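Local coordinates for protein ORF10 (Moritella marina, PDB 6RIW) that probably takes part in polyunsaturated fatty acid synthesis, this piece being the ketosynthase-chain length factor didomain of a larger synthase, with folds of the beta-ketoacyl-ACP synthase family, at residues Val310-Tyr315 against Asn444-Val448; Asp534-Phe540 against Met558-Asp562; Gln553-Met558 against Ile644-Ile649; Leu579-Gly583 against Ile690-Asp694; Trp739-Gly744 against Ile834-Phe838. One frame throughout, in Å; residues are numbered along the deposited sequence.

Contact 1 of 5, residues Val310-Tyr315 against Asn444-Val448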
# COMPACT_ATOMS: atom_id res chain seq x y z
N VAL A 310 -10.82 -18.78 8.08
CA VAL A 310 -11.60 -17.72 7.44
C VAL A 310 -12.93 -18.27 6.91
O VAL A 310 -13.95 -17.55 6.92
CB VAL A 310 -10.79 -17.00 6.34
CG1 VAL A 310 -10.80 -17.76 5.02
CG2 VAL A 310 -11.33 -15.59 6.14
N TYR A 311 -12.97 -19.53 6.48
CA TYR A 311 -14.24 -20.15 6.10
C TYR A 311 -15.20 -20.18 7.28
O TYR A 311 -16.37 -19.82 7.15
CB TYR A 311 -14.04 -21.58 5.59
CG TYR A 311 -13.21 -21.75 4.35
CD1 TYR A 311 -13.26 -20.84 3.30
CD2 TYR A 311 -12.38 -22.85 4.22
CE1 TYR A 311 -12.48 -21.03 2.16
CE2 TYR A 311 -11.63 -23.06 3.11
CZ TYR A 311 -11.67 -22.15 2.07
OH TYR A 311 -10.88 -22.37 0.98
N GLU A 312 -14.72 -20.66 8.43
CA GLU A 312 -15.57 -20.74 9.61
C GLU A 312 -16.12 -19.36 9.96
O GLU A 312 -17.33 -19.20 10.14
CB GLU A 312 -14.79 -21.32 10.79
CG GLU A 312 -14.39 -22.77 10.58
CD GLU A 312 -13.34 -23.24 11.56
OE1 GLU A 312 -12.75 -22.39 12.26
OE2 GLU A 312 -13.10 -24.47 11.62
N ARG A 313 -15.24 -18.35 9.99
CA ARG A 313 -15.67 -17.00 10.35
C ARG A 313 -16.63 -16.42 9.33
O ARG A 313 -17.53 -15.67 9.70
CB ARG A 313 -14.44 -16.08 10.49
CG ARG A 313 -13.56 -16.37 11.69
CD ARG A 313 -12.39 -15.38 11.75
NE ARG A 313 -11.61 -15.49 12.97
CZ ARG A 313 -10.40 -14.94 13.12
NH1 ARG A 313 -9.87 -14.26 12.11
NH2 ARG A 313 -9.74 -15.07 14.26
N ALA A 314 -16.48 -16.77 8.04
CA ALA A 314 -17.31 -16.17 7.00
C ALA A 314 -18.74 -16.70 7.04
O ALA A 314 -19.70 -15.92 6.92
CB ALA A 314 -16.71 -16.43 5.62
N TYR A 315 -18.91 -18.02 7.17
CA TYR A 315 -20.27 -18.56 7.16
C TYR A 315 -20.98 -18.26 8.47
O TYR A 315 -22.20 -18.05 8.47
CB TYR A 315 -20.23 -20.06 6.83
CG TYR A 315 -19.91 -20.18 5.36
CD1 TYR A 315 -20.89 -19.96 4.40
CD2 TYR A 315 -18.59 -20.38 4.93
CE1 TYR A 315 -20.59 -19.99 3.05
CE2 TYR A 315 -18.28 -20.41 3.58
CZ TYR A 315 -19.28 -20.21 2.65
OH TYR A 315 -18.96 -20.23 1.30
N ASN A 444 -5.99 -13.69 4.36
CA ASN A 444 -7.10 -14.44 3.81
C ASN A 444 -8.39 -13.65 3.88
O ASN A 444 -8.62 -12.88 4.82
CB ASN A 444 -7.27 -15.75 4.57
CG ASN A 444 -5.98 -16.54 4.62
OD1 ASN A 444 -5.36 -16.78 3.59
ND2 ASN A 444 -5.56 -16.92 5.83
N ALA A 445 -9.24 -13.84 2.86
CA ALA A 445 -10.61 -13.35 2.90
C ALA A 445 -11.51 -14.33 2.18
O ALA A 445 -11.12 -14.97 1.21
CB ALA A 445 -10.75 -11.96 2.26
N HIS A 446 -12.75 -14.43 2.66
CA HIS A 446 -13.79 -15.21 2.00
C HIS A 446 -15.08 -14.43 2.09
O HIS A 446 -15.44 -13.93 3.16
CB HIS A 446 -13.93 -16.59 2.66
CG HIS A 446 -14.86 -17.51 1.94
ND1 HIS A 446 -14.50 -18.20 0.79
CD2 HIS A 446 -16.14 -17.88 2.21
CE1 HIS A 446 -15.52 -18.95 0.39
NE2 HIS A 446 -16.52 -18.78 1.24
N LEU A 447 -15.77 -14.26 0.96
CA LEU A 447 -17.04 -13.55 0.92
C LEU A 447 -18.13 -14.53 0.50
O LEU A 447 -17.90 -15.37 -0.37
CB LEU A 447 -16.99 -12.37 -0.04
CG LEU A 447 -16.03 -11.24 0.32
CD1 LEU A 447 -16.02 -10.19 -0.79
CD2 LEU A 447 -16.41 -10.64 1.68
N VAL A 448 -19.29 -14.41 1.13
CA VAL A 448 -20.45 -15.24 0.82
C VAL A 448 -21.46 -14.37 0.07
O VAL A 448 -21.91 -13.34 0.59
CB VAL A 448 -21.07 -15.84 2.09
CG1 VAL A 448 -22.20 -16.82 1.71
CG2 VAL A 448 -20.00 -16.54 2.90
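An aromatic cluster of Y311, Y315 and H446 sits where helix 304-318 packs on strand 443-450 of the ketosynthase domain. The helix axis runs at -33° to the strand, 7.9 Å away at closest. H446 points at the helix, and its ring has Y311 over one face and Y315 OH at its edge. The edge of Y311 meets its face in a T-shaped pair, centroids 5.2 Å apart and planes at 84°. At the imidazole edge, H446 NE2 and Y315 OH form a hydrogen bond of 2.8 Å. H446 ND1 is held by S436 on strand 432-439, so both ring nitrogens are engaged. V448 CG2 makes a CH-pi contact 3.8 Å from the Y315 ring centroid. A314 leaves room for the imidazole, with its CB 3.7 Å from H446 CD2. V310 CG1 is 4.1 Å from H446 CB. V448 also touches K286, a ligand of the bound magnesium. This is helix-on-sheet packing as in the C-terminal half of a thiolase-like fold.

Contact 2 of 5, residues Asp534-Phe540 against Met558-Asp562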
# COMPACT_ATOMS: atom_id res chain seq x y z
N ASP A 534 19.64 -1.25 15.90
CA ASP A 534 20.06 -2.54 16.44
C ASP A 534 18.84 -3.44 16.58
O ASP A 534 17.84 -3.04 17.18
CB ASP A 534 20.72 -2.38 17.81
CG ASP A 534 21.86 -1.38 17.82
OD1 ASP A 534 22.19 -0.80 16.75
OD2 ASP A 534 22.43 -1.16 18.91
N ILE A 535 18.93 -4.66 16.05
CA ILE A 535 17.79 -5.56 16.06
C ILE A 535 18.27 -6.98 16.36
O ILE A 535 19.36 -7.38 15.94
CB ILE A 535 17.01 -5.49 14.72
CG1 ILE A 535 15.65 -6.18 14.82
CG2 ILE A 535 17.84 -6.04 13.58
CD1 ILE A 535 14.58 -5.55 13.92
N ASP A 536 17.45 -7.73 17.10
CA ASP A 536 17.77 -9.12 17.47
C ASP A 536 17.35 -10.03 16.32
O ASP A 536 16.17 -10.34 16.16
CB ASP A 536 17.06 -9.51 18.76
CG ASP A 536 17.12 -11.01 19.05
OD1 ASP A 536 18.00 -11.70 18.49
OD2 ASP A 536 16.29 -11.50 19.84
N PHE A 537 18.33 -10.49 15.54
CA PHE A 537 18.05 -11.35 14.39
C PHE A 537 17.38 -12.66 14.81
O PHE A 537 16.65 -13.26 14.01
CB PHE A 537 19.33 -11.66 13.62
CG PHE A 537 19.69 -10.63 12.58
CD1 PHE A 537 19.43 -9.29 12.79
CD2 PHE A 537 20.31 -11.01 11.40
CE1 PHE A 537 19.77 -8.34 11.84
CE2 PHE A 537 20.65 -10.07 10.44
CZ PHE A 537 20.38 -8.73 10.66
N LEU A 538 17.63 -13.11 16.04
CA LEU A 538 17.03 -14.36 16.52
C LEU A 538 15.52 -14.24 16.63
O LEU A 538 14.77 -15.08 16.12
CB LEU A 538 17.63 -14.75 17.87
CG LEU A 538 19.00 -15.44 17.88
CD1 LEU A 538 19.14 -16.32 19.11
CD2 LEU A 538 19.21 -16.24 16.59
N ARG A 539 15.04 -13.20 17.32
CA ARG A 539 13.61 -13.06 17.55
C ARG A 539 12.85 -12.78 16.26
O ARG A 539 11.71 -13.24 16.11
CB ARG A 539 13.35 -11.94 18.56
CG ARG A 539 11.90 -11.51 18.64
CD ARG A 539 11.51 -11.18 20.05
NE ARG A 539 10.11 -10.82 20.17
CZ ARG A 539 9.15 -11.67 20.51
NH1 ARG A 539 9.45 -12.95 20.75
NH2 ARG A 539 7.90 -11.25 20.60
N PHE A 540 13.45 -12.07 15.32
CA PHE A 540 12.75 -11.62 14.13
C PHE A 540 13.07 -12.46 12.88
O PHE A 540 12.58 -12.13 11.80
CB PHE A 540 13.07 -10.14 13.88
CG PHE A 540 12.49 -9.23 14.93
CD1 PHE A 540 11.12 -9.06 15.02
CD2 PHE A 540 13.30 -8.61 15.86
CE1 PHE A 540 10.56 -8.25 16.00
CE2 PHE A 540 12.76 -7.80 16.84
CZ PHE A 540 11.37 -7.62 16.90
N MET A 558 8.80 -3.56 12.54
CA MET A 558 8.66 -4.79 13.32
C MET A 558 9.12 -4.58 14.75
O MET A 558 8.49 -5.08 15.69
CB MET A 558 9.46 -5.91 12.65
CG MET A 558 8.80 -6.45 11.39
SD MET A 558 10.08 -7.13 10.31
CE MET A 558 10.32 -8.69 11.16
N GLN A 559 10.23 -3.86 14.93
CA GLN A 559 10.75 -3.64 16.28
C GLN A 559 9.80 -2.80 17.13
O GLN A 559 9.54 -3.15 18.29
CB GLN A 559 12.12 -2.97 16.20
CG GLN A 559 12.81 -2.83 17.53
CD GLN A 559 14.30 -2.66 17.37
OE1 GLN A 559 14.78 -1.62 16.93
NE2 GLN A 559 15.06 -3.72 17.70
N VAL A 560 9.27 -1.69 16.59
CA VAL A 560 8.40 -0.86 17.43
C VAL A 560 7.08 -1.57 17.70
O VAL A 560 6.52 -1.45 18.80
CB VAL A 560 8.18 0.55 16.84
CG1 VAL A 560 9.50 1.33 16.77
CG2 VAL A 560 7.48 0.51 15.44
N ALA A 561 6.56 -2.31 16.72
CA ALA A 561 5.29 -3.02 16.92
C ALA A 561 5.44 -4.10 17.98
O ALA A 561 4.58 -4.26 18.86
CB ALA A 561 4.80 -3.66 15.61
N ASP A 562 6.54 -4.86 17.91
CA ASP A 562 6.83 -5.88 18.92
C ASP A 562 6.91 -5.27 20.31
O ASP A 562 6.34 -5.81 21.27
CB ASP A 562 8.14 -6.58 18.56
CG ASP A 562 8.39 -7.84 19.40
OD1 ASP A 562 7.49 -8.69 19.52
OD2 ASP A 562 9.52 -7.97 19.92
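The side chains of R539, Q559 and F540 bridge the gap between backbones, whose nearest CA pair is I535 and Q559 at 7.3 Å. R539 has chi1 in t and turns at its end (chi4 96°), so that its guanidinium meets D562 edge-on. R539 NE donates to D562 OD2 at 2.9 Å and R539 NH2 to D562 OD1 at 2.8 Å, a two-pronged salt bridge. D562 also forms a salt bridge with K566 and accepts a hydrogen bond from W653 NE1. Q559, t at chi1 and chi2, reaches out, its NE2 donating to D534 O at 2.9 Å. F540, with chi1 in m, brings its ring against the helix: F540 CD1 is 4.0 Å from M558 CE. D536, in t, is the N-cap of the short, weakly bonded helix, and its OD1 accepts from L538 N at 2.9 Å. In the thiolase-like chain length factor half, this partly exposed side of helix 552-567 faces strand 532-536, which pairs with strand 907-911; helix 642-653 touches R539 and D562.

Contact 3 of 5, residues Gln553-Met558 against Ile644-Ile649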
# COMPACT_ATOMS: atom_id res chain seq x y z
N GLN A 553 12.76 -0.26 6.32
CA GLN A 553 11.35 0.07 6.54
C GLN A 553 10.63 -1.05 7.31
O GLN A 553 9.87 -0.79 8.25
CB GLN A 553 10.63 0.34 5.21
CG GLN A 553 9.15 0.82 5.40
CD GLN A 553 8.34 0.83 4.11
OE1 GLN A 553 8.31 -0.16 3.36
NE2 GLN A 553 7.64 1.94 3.85
N GLN A 554 10.88 -2.30 6.92
CA GLN A 554 10.19 -3.41 7.59
C GLN A 554 10.81 -3.71 8.95
O GLN A 554 10.09 -3.96 9.92
CB GLN A 554 10.20 -4.64 6.68
CG GLN A 554 9.39 -4.39 5.39
CD GLN A 554 8.68 -5.64 4.85
OE1 GLN A 554 8.95 -6.77 5.28
NE2 GLN A 554 7.75 -5.43 3.91
N LEU A 555 12.14 -3.65 9.07
CA LEU A 555 12.76 -3.94 10.36
C LEU A 555 12.36 -2.91 11.42
O LEU A 555 12.09 -3.26 12.57
CB LEU A 555 14.28 -3.97 10.22
CG LEU A 555 14.77 -5.12 9.34
CD1 LEU A 555 16.22 -4.93 8.96
CD2 LEU A 555 14.57 -6.43 10.07
N MET A 556 12.34 -1.63 11.04
CA MET A 556 11.95 -0.59 11.98
C MET A 556 10.53 -0.78 12.47
O MET A 556 10.25 -0.63 13.67
CB MET A 556 12.08 0.80 11.35
CG MET A 556 13.49 1.22 11.09
SD MET A 556 14.17 2.11 12.50
CE MET A 556 13.22 3.63 12.44
N MET A 557 9.59 -1.08 11.55
CA MET A 557 8.20 -1.29 11.93
C MET A 557 8.07 -2.50 12.84
O MET A 557 7.31 -2.48 13.82
CB MET A 557 7.33 -1.48 10.67
CG MET A 557 5.91 -2.00 10.98
SD MET A 557 5.79 -3.83 10.92
CE MET A 557 4.29 -4.10 11.86
N MET A 558 8.80 -3.56 12.54
CA MET A 558 8.66 -4.79 13.32
C MET A 558 9.12 -4.58 14.75
O MET A 558 8.49 -5.08 15.69
CB MET A 558 9.46 -5.91 12.65
CG MET A 558 8.80 -6.45 11.39
SD MET A 558 10.08 -7.13 10.31
CE MET A 558 10.32 -8.69 11.16
N ILE A 644 3.66 -7.32 3.90
CA ILE A 644 4.32 -8.44 4.57
C ILE A 644 4.89 -7.99 5.90
O ILE A 644 5.01 -8.80 6.83
CB ILE A 644 5.38 -9.07 3.64
CG1 ILE A 644 4.68 -9.66 2.41
CG2 ILE A 644 6.18 -10.15 4.39
CD1 ILE A 644 5.58 -10.52 1.49
N MET A 645 5.21 -6.70 6.06
CA MET A 645 5.72 -6.30 7.37
C MET A 645 4.65 -6.44 8.46
O MET A 645 4.98 -6.82 9.59
CB MET A 645 6.30 -4.88 7.30
CG MET A 645 5.34 -3.72 7.23
SD MET A 645 6.32 -2.18 7.15
CE MET A 645 5.69 -1.53 5.62
N ALA A 646 3.37 -6.22 8.13
CA ALA A 646 2.31 -6.50 9.10
C ALA A 646 2.21 -8.00 9.37
O ALA A 646 2.08 -8.43 10.52
CB ALA A 646 0.96 -5.96 8.60
N SER A 647 2.27 -8.81 8.31
CA SER A 647 2.24 -10.27 8.44
C SER A 647 3.37 -10.81 9.30
O SER A 647 3.18 -11.82 9.99
CB SER A 647 2.35 -10.93 7.06
OG SER A 647 1.17 -10.69 6.33
N ARG A 648 4.54 -10.18 9.26
CA ARG A 648 5.66 -10.72 10.03
C ARG A 648 5.40 -10.62 11.53
O ARG A 648 5.84 -11.49 12.30
CB ARG A 648 6.96 -9.98 9.68
CG ARG A 648 7.54 -10.35 8.32
CD ARG A 648 8.86 -9.63 8.11
NE ARG A 648 9.06 -9.27 6.71
CZ ARG A 648 9.56 -10.09 5.79
NH1 ARG A 648 9.93 -11.33 6.13
NH2 ARG A 648 9.70 -9.68 4.53
N ILE A 649 4.71 -9.56 11.95
CA ILE A 649 4.31 -9.43 13.35
C ILE A 649 3.25 -10.47 13.70
O ILE A 649 3.35 -11.16 14.72
CB ILE A 649 3.83 -8.00 13.64
CG1 ILE A 649 5.04 -7.06 13.75
CG2 ILE A 649 2.96 -7.94 14.93
CD1 ILE A 649 6.00 -7.44 14.90
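M645 is the apolar centre of this helix pair. Its CA-to-CB bond points at helix 552-567, and its side chain runs between Q553, Q554 and M557. M557 SD is 3.7 Å from M645 CG and 3.4 Å from M645 O. M645 CE ends 3.7 Å from Q553 OE1. One turn further along, M557 CE packs on I649 CG1 at 3.6 Å, and I649 CD1 lies 3.5 Å from M558 O. The helices cross at -38° with axes 9.5 Å apart at closest. The nearest backbones are at Q554 and M645, with CA atoms 5.3 Å apart. Both helices belong to one layer of the thiolase-like fold of the chain length factor. They lie side by side on the same face of its sheet, where M557 and M645 also touch V580 and V693. Outward from the sulfur-rich centre, M558 CE rests on the aliphatic part of R648, 3.5 Å from its CD. The polar edge follows. Q554 OE1 accepts from R648 NE at 2.9 Å and from R648 NH2 at 3.1 Å. T638 takes a further bond from R648 NH2, and Q554 NE2 bonds weakly to I641 O.

Contact 4 of 5, residues Leu579-Gly583 against Ile690-Asp694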
# COMPACT_ATOMS: atom_id res chain seq x y z
N LEU A 579 -2.43 -3.07 11.84
CA LEU A 579 -2.59 -2.08 10.78
C LEU A 579 -1.30 -1.29 10.68
O LEU A 579 -0.82 -0.78 11.70
CB LEU A 579 -3.77 -1.14 11.07
CG LEU A 579 -5.11 -1.79 11.44
CD1 LEU A 579 -6.11 -0.70 11.72
CD2 LEU A 579 -5.61 -2.69 10.30
N VAL A 580 -0.72 -1.20 9.49
CA VAL A 580 0.53 -0.45 9.34
C VAL A 580 0.25 0.77 8.46
O VAL A 580 -0.01 0.63 7.26
CB VAL A 580 1.65 -1.32 8.76
CG1 VAL A 580 2.93 -0.50 8.59
CG2 VAL A 580 1.90 -2.54 9.66
N ALA A 581 0.35 1.95 9.05
CA ALA A 581 0.28 3.20 8.30
C ALA A 581 1.60 3.45 7.59
O ALA A 581 2.66 3.46 8.23
CB ALA A 581 -0.05 4.36 9.25
N MET A 582 1.56 3.62 6.27
CA MET A 582 2.80 3.76 5.53
C MET A 582 2.47 4.30 4.15
O MET A 582 1.30 4.36 3.75
CB MET A 582 3.55 2.42 5.45
CG MET A 582 2.68 1.26 4.91
SD MET A 582 2.49 1.26 3.09
CE MET A 582 4.04 0.43 2.62
N GLY A 583 3.51 4.75 3.45
CA GLY A 583 3.48 4.90 2.02
C GLY A 583 4.65 4.11 1.45
O GLY A 583 5.40 3.46 2.19
N ILE A 690 -1.54 -0.54 15.93
CA ILE A 690 -1.39 0.42 14.84
C ILE A 690 0.08 0.82 14.81
O ILE A 690 0.56 1.47 15.74
CB ILE A 690 -2.28 1.65 15.00
CG1 ILE A 690 -3.75 1.22 15.13
CG2 ILE A 690 -2.06 2.57 13.76
CD1 ILE A 690 -4.71 2.39 15.34
N ALA A 691 0.79 0.41 13.77
CA ALA A 691 2.19 0.79 13.62
C ALA A 691 2.30 1.77 12.45
O ALA A 691 1.40 1.89 11.60
CB ALA A 691 3.08 -0.43 13.40
N ALA A 692 3.39 2.50 12.43
CA ALA A 692 3.56 3.50 11.38
C ALA A 692 5.04 3.59 11.10
O ALA A 692 5.85 3.55 12.02
CB ALA A 692 3.03 4.87 11.81
N VAL A 693 5.41 3.76 9.83
CA VAL A 693 6.82 3.89 9.49
C VAL A 693 6.94 4.76 8.25
O VAL A 693 6.18 4.61 7.29
CB VAL A 693 7.51 2.53 9.30
CG1 VAL A 693 6.78 1.68 8.25
CG2 VAL A 693 8.98 2.70 8.92
N ASP A 694 7.89 5.69 8.29
CA ASP A 694 8.29 6.40 7.08
C ASP A 694 9.76 6.75 7.26
O ASP A 694 10.12 7.56 8.12
CB ASP A 694 7.45 7.66 6.85
CG ASP A 694 7.53 8.15 5.40
OD1 ASP A 694 8.50 7.74 4.70
OD2 ASP A 694 6.64 8.91 4.96
O HOH W 1 5.98 5.31 4.66
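Two neighbouring parallel strands of the chain length factor's thiolase-like core meet here, 576-581 and 687-694. Their sheet is sandwiched between helices. L579, A581, I690 and A692 line one face. A581 CB and A692 CB lie 4.0 Å apart and leave a shallow hollow, which V669 of helix 668-682 enters. The larger L579 and I690 stand beside it, and I690 also meets C672 of that helix. V580 and A691 point to the other face. There V580 is the bump and A691 the low spot, with V580 CG2 4.5 Å from A691 CB. M557 of helix 552-567 settles over both, its CE 3.6 Å from V580 CG2. A646 of helix 642-653 also presses on that methyl. V580 CG1 and V693 CG1 close the row at 4.4 Å. The backbones are tied by A691 N to L579 O (2.9 Å), A581 N to A691 O (2.8 Å) and V693 N to A581 O (3.2 Å). Past A581 the chains spread, with CA atoms 5.6 Å apart at M582 and V693. A water fills the gap, accepting from G583 N at 2.8 Å and donating to V693 O at 2.7 Å.

Contact 5 of 5, residues Trp739-Gly744 against Ile834-Phe838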
# COMPACT_ATOMS: atom_id res chain seq x y z
N TRP A 739 9.65 23.20 5.85
CA TRP A 739 9.40 21.95 6.57
C TRP A 739 10.72 21.34 7.05
O TRP A 739 11.80 21.57 6.49
CB TRP A 739 8.63 20.94 5.70
CG TRP A 739 9.29 20.54 4.40
CD1 TRP A 739 9.23 21.21 3.21
CD2 TRP A 739 10.09 19.37 4.17
NE1 TRP A 739 9.95 20.54 2.25
CE2 TRP A 739 10.49 19.41 2.81
CE3 TRP A 739 10.51 18.30 4.97
CZ2 TRP A 739 11.30 18.43 2.24
CZ3 TRP A 739 11.30 17.32 4.41
CH2 TRP A 739 11.68 17.38 3.05
N LEU A 740 10.63 20.58 8.15
CA LEU A 740 11.81 19.98 8.78
C LEU A 740 11.92 18.49 8.46
O LEU A 740 10.93 17.75 8.53
CB LEU A 740 11.74 20.18 10.30
CG LEU A 740 11.83 21.62 10.79
CD1 LEU A 740 11.16 21.74 12.17
CD2 LEU A 740 13.31 22.01 10.84
N VAL A 741 13.14 18.05 8.15
CA VAL A 741 13.37 16.64 7.81
C VAL A 741 13.33 15.80 9.08
O VAL A 741 13.92 16.15 10.11
CB VAL A 741 14.72 16.48 7.09
CG1 VAL A 741 15.09 15.02 6.97
CG2 VAL A 741 14.70 17.15 5.69
N GLY A 742 12.61 14.67 9.02
CA GLY A 742 12.64 13.70 10.10
C GLY A 742 12.23 12.35 9.57
O GLY A 742 11.67 12.25 8.47
N GLU A 743 12.52 11.31 10.34
CA GLU A 743 12.08 9.97 9.93
C GLU A 743 12.00 9.06 11.15
O GLU A 743 12.52 9.38 12.22
CB GLU A 743 13.01 9.37 8.86
CG GLU A 743 14.44 9.11 9.35
CD GLU A 743 15.36 8.63 8.21
OE1 GLU A 743 14.84 8.30 7.13
OE2 GLU A 743 16.61 8.59 8.40
N GLY A 744 11.35 7.91 10.96
CA GLY A 744 11.29 6.92 12.01
C GLY A 744 10.03 6.07 11.92
O GLY A 744 9.42 5.94 10.87
N ILE A 834 11.13 16.36 16.28
CA ILE A 834 11.62 15.22 15.52
C ILE A 834 11.32 15.36 14.03
O ILE A 834 11.47 14.40 13.27
CB ILE A 834 11.07 13.88 16.07
CG1 ILE A 834 9.56 13.93 16.33
CG2 ILE A 834 11.73 13.54 17.43
CD1 ILE A 834 8.71 13.64 15.14
N GLY A 835 10.93 16.56 13.59
CA GLY A 835 10.75 16.80 12.15
C GLY A 835 9.47 16.18 11.59
O GLY A 835 8.63 15.64 12.31
N HIS A 836 9.31 16.31 10.27
CA HIS A 836 8.09 15.89 9.58
C HIS A 836 8.28 14.46 9.10
O HIS A 836 9.09 14.21 8.20
CB HIS A 836 7.82 16.81 8.38
CG HIS A 836 6.42 16.74 7.85
ND1 HIS A 836 5.68 15.57 7.87
CD2 HIS A 836 5.61 17.69 7.32
CE1 HIS A 836 4.48 15.80 7.37
NE2 HIS A 836 4.41 17.08 7.02
N THR A 837 7.55 13.50 9.68
CA THR A 837 7.73 12.10 9.32
C THR A 837 6.64 11.60 8.37
O THR A 837 6.43 10.39 8.25
CB THR A 837 7.83 11.22 10.58
OG1 THR A 837 6.62 11.31 11.35
CG2 THR A 837 9.01 11.71 11.46
N PHE A 838 5.93 12.53 7.71
CA PHE A 838 5.03 12.26 6.59
C PHE A 838 4.05 11.11 6.85
O PHE A 838 3.08 11.29 7.60
CB PHE A 838 5.89 12.10 5.32
CG PHE A 838 6.44 13.44 4.90
CD1 PHE A 838 5.57 14.38 4.32
CD2 PHE A 838 7.73 13.84 5.25
CE1 PHE A 838 6.03 15.67 4.01
CE2 PHE A 838 8.19 15.15 4.95
CZ PHE A 838 7.34 16.04 4.34
O HOH W 2 11.23 14.33 6.33
O HOH W 3 12.36 11.70 13.62
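W739 opens the segment with its ring face turned to F838. The edge of F838 meets the six-membered ring in a T-shaped pair, centroids 5.5 Å apart and planes at 82°. W739 also stacks on F807, and its NE1 bonds to G709 O. At L740 the main chain takes over: L740 O accepts from H836 N at 2.8 Å. The V741 side chain points away, toward I702 and V711. G742 is the tightest point. Its CA lies 4.2 Å from G835 CA and makes a CA-H...O contact with I834 O at 3.5 Å. A CB there would be only 2.1 Å from I834 O, so the chains need glycine. G835 faces the same limit, and its phi is positive. A water accepts from G742 N at 3.0 Å and donates to H836 O at 2.8 Å. E743 turns its side chain away, to R505, V530 and G697. Its backbone stays in touch through a second water, which donates to E743 O at 2.7 Å and I834 O at 2.9 Å. G744 has backbone angles that call for glycine, and T837 CG2 lies 4.5 Å from its N. Within the other segment, F838 N donates to H836 ND1 at 3.1 Å. G835-H836 matches the Gly-His motif of beta-ketoacyl synthases, whose histidine lies in the active site of functional ketosynthases.

How the contacts relate
Contact 1 belongs to the ketosynthase, the other four to the chain length factor. Contacts 1, 3, 4 and 5 are buried, 3 and 4 nearest the chain's centre; only contact 2 is partly exposed, and it carries the salt bridge. Contacts 2 and 3 share M558 and helix 552-567, with charge at the outer end and methionines further in. Contacts 3 and 4 join the helix layer to the sheet beneath it. Strand 687-694 then meets strand 741-752, and D694 N lies 3.0 Å from G744 O, a probable hydrogen bond that links contacts 4 and 5. Contact 4 relies on backbone bonds, contact 5 on glycines and waters, and contact 1 on aromatic rings about a histidine.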